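D-glycero-alpha-D-manno-heptose 7-phosphate kinase (Campylobacter jejuni subsp. jejuni, PDB 4N3O) phosphorylates D-glycero-alpha-D-manno-heptose 7-phosphate at C-1 with ATP, giving the 1,7-bisphosphate on the way to the GDP-heptose used for capsule polysaccharide. Local coordinates at residues Y165-N173 with S331-S339. Residues are numbered along the deposited sequence; the frame is centred on the assembly and turned at random.
Sequences YAATFGGFN and SFTKEGVKS
The C-terminal end of helix 162-169 in this GHMP kinase, with the glycine turn that leads from it into strand 172-178, packs against the 331-337 linker at Gly170-Gly336 and Phe172-Phe332. The CA atoms of Gly170 and Gly336, 3.7 Å apart, are the closest CA pair across the two segments. Gly170 leaves the helix with positive phi, and the backbones meet directly at the two glycines, with no side chain between them. Carbonyls of the last helical turn face the linker. Val337 N donates a weak, bent hydrogen bond to Ala167 O (3.0 Å, 128° at the hydrogen). Next to it, Gly336 CA makes a CA-H...O contact with Thr168 O at 3.5 Å. A second such contact joins Gly171 CA to Thr333 O at 3.4 Å.

The linker brings the chain to strand 338-341, which pairs antiparallel with strand 6-21 in the large mixed sheet of the GHMP kinase fold. Along the way Thr39 of strand 31-40 ties both segments together, its OG1 hydrogen-bonding to Gly171 N and Thr333 OG1.

At the other end the contact is aromatic. The CA-CB bond of Phe332 points toward segment 165-173, and CG, turned anti to the carbonyl carbon, presents a ring face to Phe172. Phe172 points its ring edge at that face in a T-shaped pair, centroids 5.1 Å apart and planes at 62°; CZ stands over the face, displaced toward its rim, and CE1 reaches Phe332 CB at 3.8 Å. Helix 162-169 carries Asp163, the probable proton acceptor by similarity, whose side chain lies about 6 Å from that of Ala167.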
loop_
_atom_site.group_PDB
_atom_site.type_symbol
_atom_site.label_atom_id
_atom_site.label_comp_id
_atom_site.label_asym_id
_atom_site.label_seq_id
_atom_site.Cartn_x
_atom_site.Cartn_y
_atom_site.Cartn_z
ATOM N N TYR A 165 14.977 2.267 14.268
ATOM C CA TYR A 165 14.052 3.316 14.675
ATOM C C TYR A 165 12.967 3.492 13.620
ATOM O O TYR A 165 11.826 3.728 13.951
ATOM C CB TYR A 165 14.743 4.671 14.914
ATOM C CG TYR A 165 15.708 4.735 16.082
ATOM C CD1 TYR A 165 15.307 4.385 17.362
ATOM C CD2 TYR A 165 17.006 5.241 15.920
ATOM C CE1 TYR A 165 16.182 4.470 18.445
ATOM C CE2 TYR A 165 17.880 5.342 16.995
ATOM C CZ TYR A 165 17.465 4.950 18.257
ATOM O OH TYR A 165 18.326 5.046 19.336
ATOM N N ALA A 166 13.339 3.390 12.349
ATOM C CA ALA A 166 12.373 3.529 11.268
ATOM C C ALA A 166 11.338 2.413 11.341
ATOM O O ALA A 166 10.130 2.664 11.254
ATOM C CB ALA A 166 13.073 3.486 9.910
ATOM N N ALA A 167 11.805 1.180 11.486
ATOM C CA ALA A 167 10.896 0.033 11.556
ATOM C C ALA A 167 9.981 0.072 12.789
ATOM O O ALA A 167 8.809 -0.269 12.713
ATOM C CB ALA A 167 11.689 -1.253 11.538
ATOM N N THR A 168 10.524 0.498 13.918
ATOM C CA THR A 168 9.769 0.546 15.168
ATOM C C THR A 168 8.798 1.732 15.247
ATOM O O THR A 168 7.617 1.556 15.589
ATOM C CB THR A 168 10.734 0.610 16.375
ATOM O OG1 THR A 168 11.467 -0.618 16.485
ATOM C CG2 THR A 168 9.973 0.807 17.633
ATOM N N PHE A 169 9.305 2.928 14.936
ATOM C CA PHE A 169 8.527 4.158 15.016
ATOM C C PHE A 169 7.750 4.472 13.756
ATOM O O PHE A 169 6.695 5.065 13.827
ATOM C CB PHE A 169 9.417 5.348 15.399
ATOM C CG PHE A 169 9.841 5.343 16.837
ATOM C CD1 PHE A 169 10.921 4.579 17.262
ATOM C CD2 PHE A 169 9.144 6.098 17.784
ATOM C CE1 PHE A 169 11.306 4.567 18.600
ATOM C CE2 PHE A 169 9.528 6.098 19.126
ATOM C CZ PHE A 169 10.611 5.323 19.534
ATOM N N GLY A 170 8.283 4.116 12.599
ATOM C CA GLY A 170 7.559 4.360 11.364
ATOM C C GLY A 170 7.398 5.826 11.015
ATOM O O GLY A 170 7.873 6.706 11.733
ATOM N N GLY A 171 6.704 6.082 9.914
ATOM C CA GLY A 171 6.511 7.435 9.448
ATOM C C GLY A 171 7.786 7.994 8.813
ATOM O O GLY A 171 8.680 7.251 8.401
ATOM N N PHE A 172 7.841 9.312 8.720
ATOM C CA PHE A 172 8.997 10.007 8.207
ATOM C C PHE A 172 9.835 10.331 9.405
ATOM O O PHE A 172 9.326 10.831 10.400
ATOM C CB PHE A 172 8.585 11.287 7.506
ATOM C CG PHE A 172 8.111 11.092 6.097
ATOM C CD1 PHE A 172 6.982 10.363 5.826
ATOM C CD2 PHE A 172 8.776 11.690 5.057
ATOM C CE1 PHE A 172 6.553 10.185 4.526
ATOM C CE2 PHE A 172 8.347 11.530 3.763
ATOM C CZ PHE A 172 7.246 10.766 3.492
ATOM N N ASN A 173 11.123 10.020 9.324
ATOM C CA ASN A 173 12.043 10.282 10.414
ATOM C C ASN A 173 13.269 10.971 9.880
ATOM O O ASN A 173 13.892 10.496 8.932
ATOM C CB ASN A 173 12.457 8.979 11.093
ATOM C CG ASN A 173 11.310 8.312 11.825
ATOM O OD1 ASN A 173 10.792 8.845 12.802
ATOM N ND2 ASN A 173 10.926 7.119 11.372
ATOM N N SER A 331 2.868 2.824 -0.683
ATOM C CA SER A 331 2.449 4.073 -0.053
ATOM C C SER A 331 3.437 4.305 1.081
ATOM O O SER A 331 4.098 3.367 1.524
ATOM C CB SER A 331 1.102 3.909 0.636
ATOM O OG SER A 331 0.205 3.199 -0.158
ATOM N N PHE A 332 3.523 5.534 1.568
ATOM C CA PHE A 332 4.295 5.797 2.774
ATOM C C PHE A 332 3.343 5.492 3.917
ATOM O O PHE A 332 2.185 5.842 3.834
ATOM C CB PHE A 332 4.758 7.244 2.842
ATOM C CG PHE A 332 5.736 7.588 1.778
ATOM C CD1 PHE A 332 7.012 7.018 1.783
ATOM C CD2 PHE A 332 5.412 8.470 0.769
ATOM C CE1 PHE A 332 7.935 7.314 0.798
ATOM C CE2 PHE A 332 6.340 8.776 -0.215
ATOM C CZ PHE A 332 7.604 8.188 -0.203
ATOM N N THR A 333 3.795 4.798 4.954
ATOM C CA THR A 333 2.914 4.496 6.092
ATOM C C THR A 333 3.217 5.377 7.276
ATOM O O THR A 333 4.336 5.875 7.418
ATOM C CB THR A 333 3.066 3.061 6.597
ATOM O OG1 THR A 333 4.407 2.861 7.075
ATOM C CG2 THR A 333 2.727 2.073 5.506
ATOM N N LYS A 334 2.213 5.511 8.139
ATOM C CA LYS A 334 2.259 6.338 9.342
ATOM C C LYS A 334 2.794 5.577 10.532
ATOM O O LYS A 334 3.446 6.147 11.393
ATOM C CB LYS A 334 0.827 6.779 9.707
ATOM C CG LYS A 334 0.126 7.627 8.655
ATOM C CD LYS A 334 0.355 9.113 8.840
ATOM C CE LYS A 334 -0.460 9.636 10.011
ATOM N NZ LYS A 334 -0.322 11.105 10.174
ATOM N N GLU A 335 2.470 4.294 10.595
ATOM C CA GLU A 335 2.872 3.456 11.707
ATOM C C GLU A 335 4.139 2.669 11.489
ATOM O O GLU A 335 4.544 2.385 10.365
ATOM C CB GLU A 335 1.768 2.418 12.025
ATOM C CG GLU A 335 0.716 2.839 13.041
ATOM C CD GLU A 335 -0.171 1.665 13.478
ATOM O OE1 GLU A 335 -0.863 1.071 12.617
ATOM O OE2 GLU A 335 -0.192 1.347 14.691
ATOM N N GLY A 336 4.729 2.278 12.607
ATOM C CA GLY A 336 5.866 1.375 12.615
ATOM C C GLY A 336 5.267 -0.003 12.903
ATOM O O GLY A 336 4.107 -0.274 12.549
ATOM N N VAL A 337 6.029 -0.858 13.584
ATOM C CA VAL A 337 5.577 -2.209 13.875
ATOM C C VAL A 337 4.231 -2.248 14.591
ATOM O O VAL A 337 3.999 -1.490 15.521
ATOM C CB VAL A 337 6.608 -2.978 14.735
ATOM C CG1 VAL A 337 6.710 -2.385 16.130
ATOM C CG2 VAL A 337 6.250 -4.453 14.805
ATOM N N LYS A 338 3.324 -3.101 14.117
ATOM C CA LYS A 338 2.048 -3.280 14.809
ATOM C C LYS A 338 1.893 -4.769 15.145
ATOM O O LYS A 338 2.481 -5.616 14.498
ATOM C CB LYS A 338 0.832 -2.772 14.011
ATOM C CG LYS A 338 0.378 -3.630 12.841
ATOM C CD LYS A 338 0.729 -3.055 11.482
ATOM C CE LYS A 338 -0.196 -1.896 11.159
ATOM N NZ LYS A 338 0.065 -1.375 9.798
ATOM N N SER A 339 1.127 -5.075 16.176
ATOM C CA SER A 339 0.901 -6.458 16.559
ATOM C C SER A 339 -0.489 -6.638 17.071
ATOM O O SER A 339 -1.102 -5.696 17.535
ATOM C CB SER A 339 1.834 -6.854 17.685
ATOM O OG SER A 339 1.527 -6.056 18.786
#